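199aa long hypothetical Trp repressor binding protein (Sulfolobus tokodaii, PDB 2ZKI) is of unknown function but probably binds FMN and may act as an NAD(P)H-dependent oxidoreductase of the WrbA type. Local coordinates at residues 10-18 and 52-63; 23-33 and 177-188. All coordinates share one frame; numbering follows the deposited sequence.

Contact 1 (10-18 and 52-63). With SO4 (sulfate ion), chain I.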
loop_
_atom_site.group_PDB
_atom_site.type_symbol
_atom_site.label_atom_id
_atom_site.label_comp_id
_atom_site.label_asym_id
_atom_site.label_seq_id
_atom_site.Cartn_x
_atom_site.Cartn_y
_atom_site.Cartn_z
ATOM N N LEU A 10 -11.848 -18.777 2.029
ATOM C CA LEU A 10 -10.567 -19.189 2.584
ATOM C C LEU A 10 -10.160 -18.241 3.703
ATOM O O LEU A 10 -10.278 -17.025 3.560
ATOM C CB LEU A 10 -9.510 -19.199 1.477
ATOM C CG LEU A 10 -8.073 -19.614 1.792
ATOM C CD1 LEU A 10 -8.022 -21.040 2.289
ATOM C CD2 LEU A 10 -7.209 -19.448 0.557
ATOM N N PHE A 11 -9.687 -18.795 4.816
ATOM C CA PHE A 11 -9.312 -17.977 5.967
ATOM C C PHE A 11 -8.282 -18.618 6.894
ATOM O O PHE A 11 -8.191 -19.840 6.993
ATOM C CB PHE A 11 -10.559 -17.556 6.766
ATOM C CG PHE A 11 -11.181 -18.667 7.573
ATOM C CD1 PHE A 11 -12.096 -19.538 6.996
ATOM C CD2 PHE A 11 -10.864 -18.826 8.920
ATOM C CE1 PHE A 11 -12.676 -20.561 7.745
ATOM C CE2 PHE A 11 -11.439 -19.847 9.675
ATOM C CZ PHE A 11 -12.345 -20.714 9.086
ATOM N N TYR A 12 -7.501 -17.770 7.558
ATOM C CA TYR A 12 -6.717 -18.178 8.717
ATOM C C TYR A 12 -7.472 -17.723 9.962
ATOM O O TYR A 12 -8.162 -16.703 9.927
ATOM C CB TYR A 12 -5.319 -17.548 8.683
ATOM C CG TYR A 12 -4.498 -17.804 9.932
ATOM C CD1 TYR A 12 -3.670 -18.921 10.029
ATOM C CD2 TYR A 12 -4.559 -16.934 11.022
ATOM C CE1 TYR A 12 -2.921 -19.164 11.178
ATOM C CE2 TYR A 12 -3.817 -17.166 12.175
ATOM C CZ TYR A 12 -2.999 -18.281 12.247
ATOM O OH TYR A 12 -2.263 -18.511 13.388
ATOM N N GLY A 13 -7.357 -18.479 11.051
ATOM C CA GLY A 13 -7.869 -18.011 12.336
ATOM C C GLY A 13 -8.748 -18.960 13.126
ATOM O O GLY A 13 -9.137 -20.026 12.643
ATOM N N TYR A 14 -9.065 -18.544 14.351
ATOM C CA TYR A 14 -9.767 -19.384 15.317
ATOM C C TYR A 14 -10.864 -18.621 16.069
ATOM O O TYR A 14 -11.659 -19.225 16.798
ATOM C CB TYR A 14 -8.767 -19.988 16.318
ATOM C CG TYR A 14 -7.586 -20.687 15.676
ATOM C CD1 TYR A 14 -7.674 -22.019 15.276
ATOM C CD2 TYR A 14 -6.381 -20.013 15.464
ATOM C CE1 TYR A 14 -6.598 -22.667 14.679
ATOM C CE2 TYR A 14 -5.296 -20.652 14.868
ATOM C CZ TYR A 14 -5.412 -21.980 14.480
ATOM O OH TYR A 14 -4.348 -22.624 13.891
ATOM N N GLY A 15 -10.906 -17.302 15.885
ATOM C CA GLY A 15 -11.824 -16.439 16.631
ATOM C C GLY A 15 -12.992 -15.893 15.827
ATOM O O GLY A 15 -13.733 -16.651 15.189
ATOM N N SER A 16 -13.151 -14.570 15.866
ATOM C CA SER A 16 -14.257 -13.878 15.193
ATOM C C SER A 16 -14.150 -13.882 13.665
ATOM O O SER A 16 -15.132 -13.607 12.967
ATOM C CB SER A 16 -14.384 -12.441 15.711
ATOM O OG SER A 16 -13.160 -11.734 15.587
ATOM N N ILE A 17 -12.958 -14.190 13.156
ATOM C CA ILE A 17 -12.727 -14.309 11.715
ATOM C C ILE A 17 -13.489 -15.507 11.129
ATOM O O ILE A 17 -13.923 -15.472 9.973
ATOM C CB ILE A 17 -11.198 -14.370 11.382
ATOM C CG1 ILE A 17 -10.945 -14.316 9.870
ATOM C CG2 ILE A 17 -10.532 -15.590 12.014
ATOM C CD1 ILE A 17 -10.868 -12.914 9.303
ATOM N N VAL A 18 -13.660 -16.547 11.946
ATOM C CA VAL A 18 -14.407 -17.746 11.567
ATOM C C VAL A 18 -15.878 -17.404 11.325
ATOM O O VAL A 18 -16.448 -17.803 10.308
ATOM C CB VAL A 18 -14.294 -18.861 12.646
ATOM C CG1 VAL A 18 -15.074 -20.102 12.231
ATOM C CG2 VAL A 18 -12.836 -19.216 12.916
ATOM N N ILE A 52 -4.588 -21.637 21.906
ATOM C CA ILE A 52 -5.323 -21.673 20.637
ATOM C C ILE A 52 -6.465 -22.699 20.684
ATOM O O ILE A 52 -6.225 -23.887 20.925
ATOM C CB ILE A 52 -4.383 -21.930 19.419
ATOM C CG1 ILE A 52 -3.488 -20.710 19.168
ATOM C CG2 ILE A 52 -5.194 -22.250 18.158
ATOM C CD1 ILE A 52 -2.423 -20.913 18.098
ATOM N N PRO A 53 -7.715 -22.237 20.461
ATOM C CA PRO A 53 -8.863 -23.138 20.458
ATOM C C PRO A 53 -9.089 -23.771 19.084
ATOM O O PRO A 53 -9.850 -23.239 18.268
ATOM C CB PRO A 53 -10.036 -22.223 20.850
ATOM C CG PRO A 53 -9.557 -20.805 20.615
ATOM C CD PRO A 53 -8.115 -20.843 20.190
ATOM N N PHE A 54 -8.420 -24.898 18.842
ATOM C CA PHE A 54 -8.558 -25.647 17.590
ATOM C C PHE A 54 -9.965 -26.221 17.430
ATOM O O PHE A 54 -10.453 -26.383 16.308
ATOM C CB PHE A 54 -7.528 -26.781 17.518
ATOM C CG PHE A 54 -6.099 -26.310 17.427
ATOM C CD1 PHE A 54 -5.339 -26.118 18.579
ATOM C CD2 PHE A 54 -5.507 -26.077 16.187
ATOM C CE1 PHE A 54 -4.015 -25.689 18.500
ATOM C CE2 PHE A 54 -4.180 -25.648 16.096
ATOM C CZ PHE A 54 -3.435 -25.454 17.254
ATOM N N ASP A 55 -10.603 -26.514 18.564
ATOM C CA ASP A 55 -11.953 -27.090 18.625
ATOM C C ASP A 55 -13.038 -26.200 18.002
ATOM O O ASP A 55 -14.117 -26.683 17.646
ATOM C CB ASP A 55 -12.316 -27.444 20.076
ATOM C CG ASP A 55 -12.112 -26.277 21.036
ATOM O OD1 ASP A 55 -12.887 -25.297 20.964
ATOM O OD2 ASP A 55 -11.180 -26.345 21.869
ATOM N N LYS A 56 -12.742 -24.908 17.878
ATOM C CA LYS A 56 -13.637 -23.956 17.222
ATOM C C LYS A 56 -13.635 -24.121 15.700
ATOM O O LYS A 56 -14.579 -23.705 15.022
ATOM C CB LYS A 56 -13.256 -22.516 17.594
ATOM C CG LYS A 56 -13.607 -22.108 19.025
ATOM C CD LYS A 56 -15.091 -21.767 19.166
ATOM C CE LYS A 56 -15.472 -21.463 20.611
ATOM N NZ LYS A 56 -15.485 -22.685 21.470
ATOM N N VAL A 57 -12.574 -24.737 15.176
ATOM C CA VAL A 57 -12.361 -24.852 13.731
ATOM C C VAL A 57 -12.290 -26.311 13.256
ATOM O O VAL A 57 -12.026 -26.574 12.077
ATOM C CB VAL A 57 -11.074 -24.101 13.283
ATOM C CG1 VAL A 57 -11.176 -23.682 11.824
ATOM C CG2 VAL A 57 -10.833 -22.875 14.141
ATOM N N LYS A 58 -12.538 -27.256 14.164
ATOM C CA LYS A 58 -12.416 -28.685 13.841
ATOM C C LYS A 58 -13.499 -29.217 12.896
ATOM O O LYS A 58 -13.323 -30.265 12.269
ATOM C CB LYS A 58 -12.312 -29.534 15.114
ATOM C CG LYS A 58 -10.894 -29.581 15.675
ATOM C CD LYS A 58 -10.770 -30.469 16.902
ATOM C CE LYS A 58 -9.338 -30.444 17.429
ATOM N NZ LYS A 58 -9.158 -31.306 18.630
ATOM N N ASP A 59 -14.604 -28.486 12.787
ATOM C CA ASP A 59 -15.655 -28.808 11.826
ATOM C C ASP A 59 -15.304 -28.351 10.408
ATOM O O ASP A 59 -15.813 -28.908 9.433
ATOM C CB ASP A 59 -16.988 -28.196 12.263
ATOM C CG ASP A 59 -17.601 -28.920 13.446
ATOM O OD1 ASP A 59 -17.826 -30.147 13.345
ATOM O OD2 ASP A 59 -17.865 -28.260 14.475
ATOM N N ILE A 60 -14.439 -27.342 10.304
ATOM C CA ILE A 60 -14.013 -26.796 9.012
ATOM C C ILE A 60 -12.745 -27.492 8.508
ATOM O O ILE A 60 -11.696 -27.410 9.150
ATOM C CB ILE A 60 -13.795 -25.261 9.079
ATOM C CG1 ILE A 60 -15.090 -24.558 9.495
ATOM C CG2 ILE A 60 -13.302 -24.720 7.735
ATOM C CD1 ILE A 60 -14.878 -23.218 10.166
ATOM N N PRO A 61 -12.842 -28.178 7.351
ATOM C CA PRO A 61 -11.719 -28.910 6.763
ATOM C C PRO A 61 -10.598 -27.990 6.290
ATOM O O PRO A 61 -10.834 -26.808 6.043
ATOM C CB PRO A 61 -12.352 -29.617 5.554
ATOM C CG PRO A 61 -13.820 -29.581 5.801
ATOM C CD PRO A 61 -14.055 -28.303 6.526
ATOM N N GLU A 62 -9.391 -28.537 6.175
ATOM C CA GLU A 62 -8.253 -27.793 5.644
ATOM C C GLU A 62 -8.357 -27.634 4.132
ATOM O O GLU A 62 -8.878 -28.508 3.437
ATOM C CB GLU A 62 -6.931 -28.473 6.008
ATOM C CG GLU A 62 -6.459 -28.218 7.433
ATOM C CD GLU A 62 -5.041 -28.707 7.688
ATOM O OE1 GLU A 62 -4.420 -28.239 8.668
ATOM O OE2 GLU A 62 -4.543 -29.555 6.915
ATOM N N VAL A 63 -7.859 -26.507 3.633
ATOM C CA VAL A 63 -7.880 -26.212 2.206
ATOM C C VAL A 63 -6.852 -27.058 1.458
ATOM O O VAL A 63 -5.767 -27.333 1.970
ATOM C CB VAL A 63 -7.638 -24.701 1.937
ATOM C CG1 VAL A 63 -6.248 -24.269 2.402
ATOM C CG2 VAL A 63 -7.860 -24.357 0.464
HETATM S S SO4 I . -7.664 -15.436 15.895
HETATM O O1 SO4 I . -8.494 -15.618 17.082
HETATM O O2 SO4 I . -8.464 -14.841 14.827
HETATM O O3 SO4 I . -6.542 -14.558 16.222
HETATM O O4 SO4 I . -7.159 -16.732 15.447
#
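Ile-52 places its CG2 methyl over the centre of one face of the Tyr-14 ring, 3.5 Å from the ring centroid, in a CH-pi contact; it also lies over a face of the Phe-54 ring, toward its rim. Phe-54 meets the tyrosine in a T-shaped pair, the edge of Tyr-14 toward the Phe-54 face, planes at 70° and centroids 5.4 Å apart. Val-57 adds a methyl, CG2, 3.5 Å from Tyr-14 CD1. With CG anti to its own carbonyl carbon (chi1 -52°), the tyrosine can meet all three while its OH bonds to Glu-42 OE2, a carboxylate oxygen shared with Tyr-12 OH. Cutting it back to an alanine would probably cost the Ile-52 methyl one of its two rings, the Phe-54 face the tyrosine edge and Glu-42 a hydroxyl. Tyr-14 N donates to sulfate O4 at 2.8 Å, where flavodoxin-like proteins commonly hold the FMN phosphate. Deeper in, Ile-60 CD1 lies 3.7 Å from Phe-11 CZ at the ring edge and also touches Val-18. The loop between strand 34-39 and helix 65-70 thus covers the end of strand 6-11 and the start of helix 16-31, and Leu-10 and Val-63 share Phe-92 of helix 87-94.

Contact 2 (23-33 and 177-188). With SO4 (sulfate ion), chain K; SO4 (sulfate ion), chain M; SO4 (sulfate ion), chain L.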
loop_
_atom_site.group_PDB
_atom_site.type_symbol
_atom_site.label_atom_id
_atom_site.label_comp_id
_atom_site.label_asym_id
_atom_site.label_seq_id
_atom_site.Cartn_x
_atom_site.Cartn_y
_atom_site.Cartn_z
ATOM N N GLU A 23 -20.620 -16.104 7.547
ATOM C CA GLU A 23 -21.584 -15.106 7.079
ATOM C C GLU A 23 -21.398 -14.767 5.604
ATOM O O GLU A 23 -22.375 -14.627 4.869
ATOM C CB GLU A 23 -21.499 -13.834 7.924
ATOM C CG GLU A 23 -22.011 -13.985 9.351
ATOM C CD GLU A 23 -23.518 -14.128 9.431
ATOM O OE1 GLU A 23 -23.998 -14.804 10.364
ATOM O OE2 GLU A 23 -24.225 -13.569 8.565
ATOM N N ILE A 24 -20.143 -14.637 5.178
ATOM C CA ILE A 24 -19.821 -14.435 3.763
ATOM C C ILE A 24 -20.278 -15.649 2.949
ATOM O O ILE A 24 -20.780 -15.506 1.834
ATOM C CB ILE A 24 -18.310 -14.135 3.550
ATOM C CG1 ILE A 24 -17.944 -12.795 4.195
ATOM C CG2 ILE A 24 -17.953 -14.114 2.060
ATOM C CD1 ILE A 24 -16.468 -12.529 4.294
ATOM N N GLY A 25 -20.118 -16.837 3.530
ATOM C CA GLY A 25 -20.610 -18.072 2.927
ATOM C C GLY A 25 -22.120 -18.077 2.785
ATOM O O GLY A 25 -22.648 -18.452 1.737
ATOM N N LYS A 26 -22.810 -17.647 3.842
ATOM C CA LYS A 26 -24.272 -17.587 3.867
ATOM C C LYS A 26 -24.811 -16.611 2.819
ATOM O O LYS A 26 -25.746 -16.936 2.083
ATOM C CB LYS A 26 -24.769 -17.197 5.264
ATOM C CG LYS A 26 -26.251 -17.463 5.510
ATOM C CD LYS A 26 -26.732 -16.756 6.772
ATOM C CE LYS A 26 -28.158 -17.156 7.136
ATOM N NZ LYS A 26 -28.221 -18.522 7.738
ATOM N N GLY A 27 -24.209 -15.426 2.758
ATOM C CA GLY A 27 -24.587 -14.399 1.792
ATOM C C GLY A 27 -24.383 -14.832 0.353
ATOM O O GLY A 27 -25.150 -14.448 -0.528
ATOM N N ALA A 28 -23.347 -15.632 0.120
ATOM C CA ALA A 28 -23.066 -16.184 -1.206
ATOM C C ALA A 28 -24.065 -17.280 -1.585
ATOM O O ALA A 28 -24.444 -17.400 -2.751
ATOM C CB ALA A 28 -21.639 -16.712 -1.269
ATOM N N GLU A 29 -24.478 -18.072 -0.595
ATOM C CA GLU A 29 -25.499 -19.107 -0.783
ATOM C C GLU A 29 -26.868 -18.497 -1.082
ATOM O O GLU A 29 -27.619 -19.022 -1.908
ATOM C CB GLU A 29 -25.593 -20.014 0.447
ATOM C CG GLU A 29 -24.543 -21.113 0.508
ATOM C CD GLU A 29 -24.615 -21.935 1.789
ATOM O OE1 GLU A 29 -25.044 -21.391 2.834
ATOM O OE2 GLU A 29 -24.233 -23.128 1.752
ATOM N N GLU A 30 -27.182 -17.394 -0.404
ATOM C CA GLU A 30 -28.419 -16.651 -0.643
ATOM C C GLU A 30 -28.399 -15.952 -2.004
ATOM O O GLU A 30 -29.452 -15.636 -2.559
ATOM C CB GLU A 30 -28.673 -15.647 0.483
ATOM C CG GLU A 30 -29.097 -16.294 1.803
ATOM C CD GLU A 30 -29.151 -15.313 2.972
ATOM O OE1 GLU A 30 -29.514 -14.134 2.766
ATOM O OE2 GLU A 30 -28.837 -15.735 4.109
ATOM N N ALA A 31 -27.198 -15.725 -2.532
ATOM C CA ALA A 31 -27.015 -15.193 -3.885
ATOM C C ALA A 31 -27.113 -16.291 -4.949
ATOM O O ALA A 31 -27.317 -16.001 -6.129
ATOM C CB ALA A 31 -25.683 -14.459 -3.992
ATOM N N GLY A 32 -26.957 -17.544 -4.525
ATOM C CA GLY A 32 -27.116 -18.700 -5.409
ATOM C C GLY A 32 -25.806 -19.292 -5.895
ATOM O O GLY A 32 -25.529 -19.306 -7.097
ATOM N N ALA A 33 -25.003 -19.789 -4.957
ATOM C CA ALA A 33 -23.693 -20.345 -5.277
ATOM C C ALA A 33 -23.324 -21.491 -4.342
ATOM O O ALA A 33 -23.764 -21.529 -3.189
ATOM C CB ALA A 33 -22.637 -19.256 -5.214
ATOM N N ARG A 177 -22.642 -8.621 10.436
ATOM C CA ARG A 177 -23.209 -9.782 9.737
ATOM C C ARG A 177 -23.870 -9.375 8.421
ATOM O O ARG A 177 -23.765 -10.089 7.420
ATOM C CB ARG A 177 -24.232 -10.511 10.613
ATOM C CG ARG A 177 -23.729 -10.953 11.978
ATOM C CD ARG A 177 -24.750 -11.854 12.651
ATOM N NE ARG A 177 -24.950 -11.486 14.050
ATOM C CZ ARG A 177 -25.976 -10.765 14.500
ATOM N NH1 ARG A 177 -26.913 -10.333 13.663
ATOM N NH2 ARG A 177 -26.068 -10.478 15.793
ATOM N N LYS A 178 -24.555 -8.231 8.441
ATOM C CA LYS A 178 -25.193 -7.661 7.256
ATOM C C LYS A 178 -24.152 -7.321 6.196
ATOM O O LYS A 178 -24.375 -7.546 5.004
ATOM C CB LYS A 178 -25.973 -6.395 7.624
ATOM C CG LYS A 178 -27.294 -6.619 8.353
ATOM C CD LYS A 178 -28.473 -6.647 7.382
ATOM C CE LYS A 178 -29.768 -6.156 8.040
ATOM N NZ LYS A 178 -30.200 -6.995 9.199
ATOM N N ILE A 179 -23.018 -6.783 6.646
ATOM C CA ILE A 179 -21.925 -6.379 5.763
ATOM C C ILE A 179 -21.162 -7.587 5.212
ATOM O O ILE A 179 -20.758 -7.592 4.046
ATOM C CB ILE A 179 -20.969 -5.382 6.471
ATOM C CG1 ILE A 179 -21.672 -4.034 6.675
ATOM C CG2 ILE A 179 -19.675 -5.191 5.676
ATOM C CD1 ILE A 179 -21.020 -3.138 7.711
ATOM N N ALA A 180 -20.977 -8.605 6.050
ATOM C CA ALA A 180 -20.292 -9.833 5.641
ATOM C C ALA A 180 -21.112 -10.618 4.617
ATOM O O ALA A 180 -20.577 -11.064 3.597
ATOM C CB ALA A 180 -19.968 -10.695 6.850
ATOM N N ARG A 181 -22.410 -10.767 4.885
ATOM C CA ARG A 181 -23.328 -11.420 3.949
ATOM C C ARG A 181 -23.377 -10.687 2.611
ATOM O O ARG A 181 -23.493 -11.317 1.556
ATOM C CB ARG A 181 -24.732 -11.551 4.551
ATOM C CG ARG A 181 -24.878 -12.753 5.474
ATOM C CD ARG A 181 -26.310 -12.988 5.929
ATOM N NE ARG A 181 -26.589 -12.347 7.210
ATOM C CZ ARG A 181 -27.375 -11.286 7.370
ATOM N NH1 ARG A 181 -27.559 -10.781 8.581
ATOM N NH2 ARG A 181 -27.982 -10.732 6.329
ATOM N N PHE A 182 -23.271 -9.360 2.664
ATOM C CA PHE A 182 -23.241 -8.540 1.459
ATOM C C PHE A 182 -21.987 -8.795 0.623
ATOM O O PHE A 182 -22.055 -8.823 -0.607
ATOM C CB PHE A 182 -23.383 -7.050 1.797
ATOM C CG PHE A 182 -23.251 -6.143 0.604
ATOM C CD1 PHE A 182 -24.184 -6.186 -0.429
ATOM C CD2 PHE A 182 -22.184 -5.250 0.506
ATOM C CE1 PHE A 182 -24.062 -5.355 -1.538
ATOM C CE2 PHE A 182 -22.053 -4.412 -0.599
ATOM C CZ PHE A 182 -22.996 -4.466 -1.623
ATOM N N GLN A 183 -20.852 -8.990 1.292
ATOM C CA GLN A 183 -19.593 -9.285 0.606
ATOM C C GLN A 183 -19.684 -10.600 -0.166
ATOM O O GLN A 183 -19.201 -10.696 -1.299
ATOM C CB GLN A 183 -18.420 -9.307 1.591
ATOM C CG GLN A 183 -17.052 -9.329 0.918
ATOM C CD GLN A 183 -15.923 -8.924 1.843
ATOM O OE1 GLN A 183 -15.906 -9.286 3.018
ATOM N NE2 GLN A 183 -14.966 -8.176 1.312
ATOM N N GLY A 184 -20.312 -11.599 0.456
ATOM C CA GLY A 184 -20.584 -12.880 -0.190
ATOM C C GLY A 184 -21.506 -12.736 -1.387
ATOM O O GLY A 184 -21.339 -13.427 -2.395
ATOM N N LYS A 185 -22.482 -11.837 -1.272
ATOM C CA LYS A 185 -23.382 -11.530 -2.377
ATOM C C LYS A 185 -22.620 -10.822 -3.492
ATOM O O LYS A 185 -22.824 -11.104 -4.672
ATOM C CB LYS A 185 -24.553 -10.667 -1.898
ATOM C CG LYS A 185 -25.612 -10.409 -2.960
ATOM C CD LYS A 185 -26.674 -9.440 -2.469
ATOM C CE LYS A 185 -27.760 -9.255 -3.518
ATOM N NZ LYS A 185 -28.823 -8.314 -3.069
ATOM N N ARG A 186 -21.730 -9.917 -3.098
ATOM C CA ARG A 186 -20.962 -9.106 -4.032
ATOM C C ARG A 186 -19.953 -9.931 -4.853
ATOM O O ARG A 186 -19.795 -9.697 -6.053
ATOM C CB ARG A 186 -20.275 -7.962 -3.274
ATOM C CG ARG A 186 -19.754 -6.809 -4.124
ATOM C CD ARG A 186 -20.864 -5.923 -4.687
ATOM N NE ARG A 186 -21.291 -6.354 -6.017
ATOM C CZ ARG A 186 -20.651 -6.070 -7.151
ATOM N NH1 ARG A 186 -19.541 -5.345 -7.141
ATOM N NH2 ARG A 186 -21.125 -6.515 -8.306
ATOM N N ILE A 187 -19.291 -10.895 -4.213
ATOM C CA ILE A 187 -18.311 -11.745 -4.906
ATOM C C ILE A 187 -18.974 -12.747 -5.854
ATOM O O ILE A 187 -18.428 -13.060 -6.912
ATOM C CB ILE A 187 -17.324 -12.465 -3.917
ATOM C CG1 ILE A 187 -16.213 -13.211 -4.671
ATOM C CG2 ILE A 187 -18.055 -13.419 -2.972
ATOM C CD1 ILE A 187 -15.206 -12.314 -5.361
ATOM N N THR A 188 -20.156 -13.228 -5.473
ATOM C CA THR A 188 -20.918 -14.173 -6.285
ATOM C C THR A 188 -21.366 -13.534 -7.599
ATOM O O THR A 188 -21.282 -14.160 -8.656
ATOM C CB THR A 188 -22.137 -14.722 -5.511
ATOM O OG1 THR A 188 -21.691 -15.337 -4.297
ATOM C CG2 THR A 188 -22.897 -15.751 -6.337
HETATM S S SO4 K . -29.079 -11.137 11.280
HETATM O O1 SO4 K . -30.165 -11.868 10.636
HETATM O O2 SO4 K . -29.391 -10.970 12.695
HETATM O O3 SO4 K . -27.832 -11.888 11.146
HETATM O O4 SO4 K . -28.937 -9.825 10.653
HETATM S S SO4 M . -30.675 -9.264 5.248
HETATM O O1 SO4 M . -30.394 -9.600 6.640
HETATM O O2 SO4 M . -30.618 -7.814 5.079
HETATM O O3 SO4 M . -29.689 -9.901 4.379
HETATM O O4 SO4 M . -32.011 -9.741 4.900
HETATM S S SO4 L . -26.499 -7.498 17.913
HETATM O O1 SO4 L . -27.702 -7.915 17.196
HETATM O O2 SO4 L . -26.840 -7.207 19.302
HETATM O O3 SO4 L . -25.519 -8.577 17.878
HETATM O O4 SO4 L . -25.941 -6.304 17.280
#
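Arg-181 and Glu-23 form the one salt bridge between the two helices, Arg-181 NE donating to Glu-23 OE2 at 3.0 Å. The oxygen is met nearly along its C-O bond, yet the hydrogen bond is bent, OE2 lying tilted out of the guanidinium plane and the two flat groups turned 68° apart. The arginine sits as a knob among Glu-23, Lys-26, Gly-27 and Glu-30, and a bend at its third torsion (chi3 -94°) carries the guanidinium out to two sulfates, probably from the crystallisation liquor. Its NH2 donates to O1 of the chain M sulfate at 2.7 Å and its NH1 lies 2.7 Å from O4 of the chain K sulfate, so each nitrogen has an anionic neighbour. Arg-177 shares the chain K sulfate through NH1, and its NH2 makes a weak bond to a third sulfate, chain L; Lys-178 NZ bonds weakly to chain K.

Further along, two glycines bring the backbones together, the axes approaching to 6.4 Å at a crossing angle of -50°. Gly-27 CA points a hydrogen at Arg-181 O and Gly-184 CA one at Ile-24 O, both over 3.3 Å; a side chain at either glycine would run into these carbonyls. Beyond them Thr-188 OG1 turns back to donate to Gly-184 O at 2.7 Å, while CG2 packs against Ala-31 and Ala-33. Gln-183, beside Ile-24 CD1, has its buried amide satisfied at both ends: NE2 donates to Phe-112 O and OE1 accepts from Ala-163 N.

The pair forms one helical layer of the alpha/beta/alpha sandwich. Ala-28 rests on Val-35 of strand 34-39, Thr-188 and Ala-33 on Ile-7 of strand 6-11, and Ile-24 and Gln-183 on Phe-113 of strand 109-115. Helix 174-195 also presents Phe-182 and Arg-186 to Tyr-106 of a second subunit.

Helix 16-31 joins the two contacts: its first turn belongs to contact 1, and its later turns pack on helix 174-195 in contact 2. Their centres lie about 19 Å apart and their nearest atoms about 5 Å, so they do not touch. Contact 1 is at the loop following strand 6-11, the probable FMN phosphate site. Contact 2 lies farther along the helix, and its sulfates collect around basic side chains of helix 174-195 and not at that site. Strand 6-11 is common ground too, with Leu-10 and Phe-11 taking part in contact 1 and Ile-7 lying beneath contact 2.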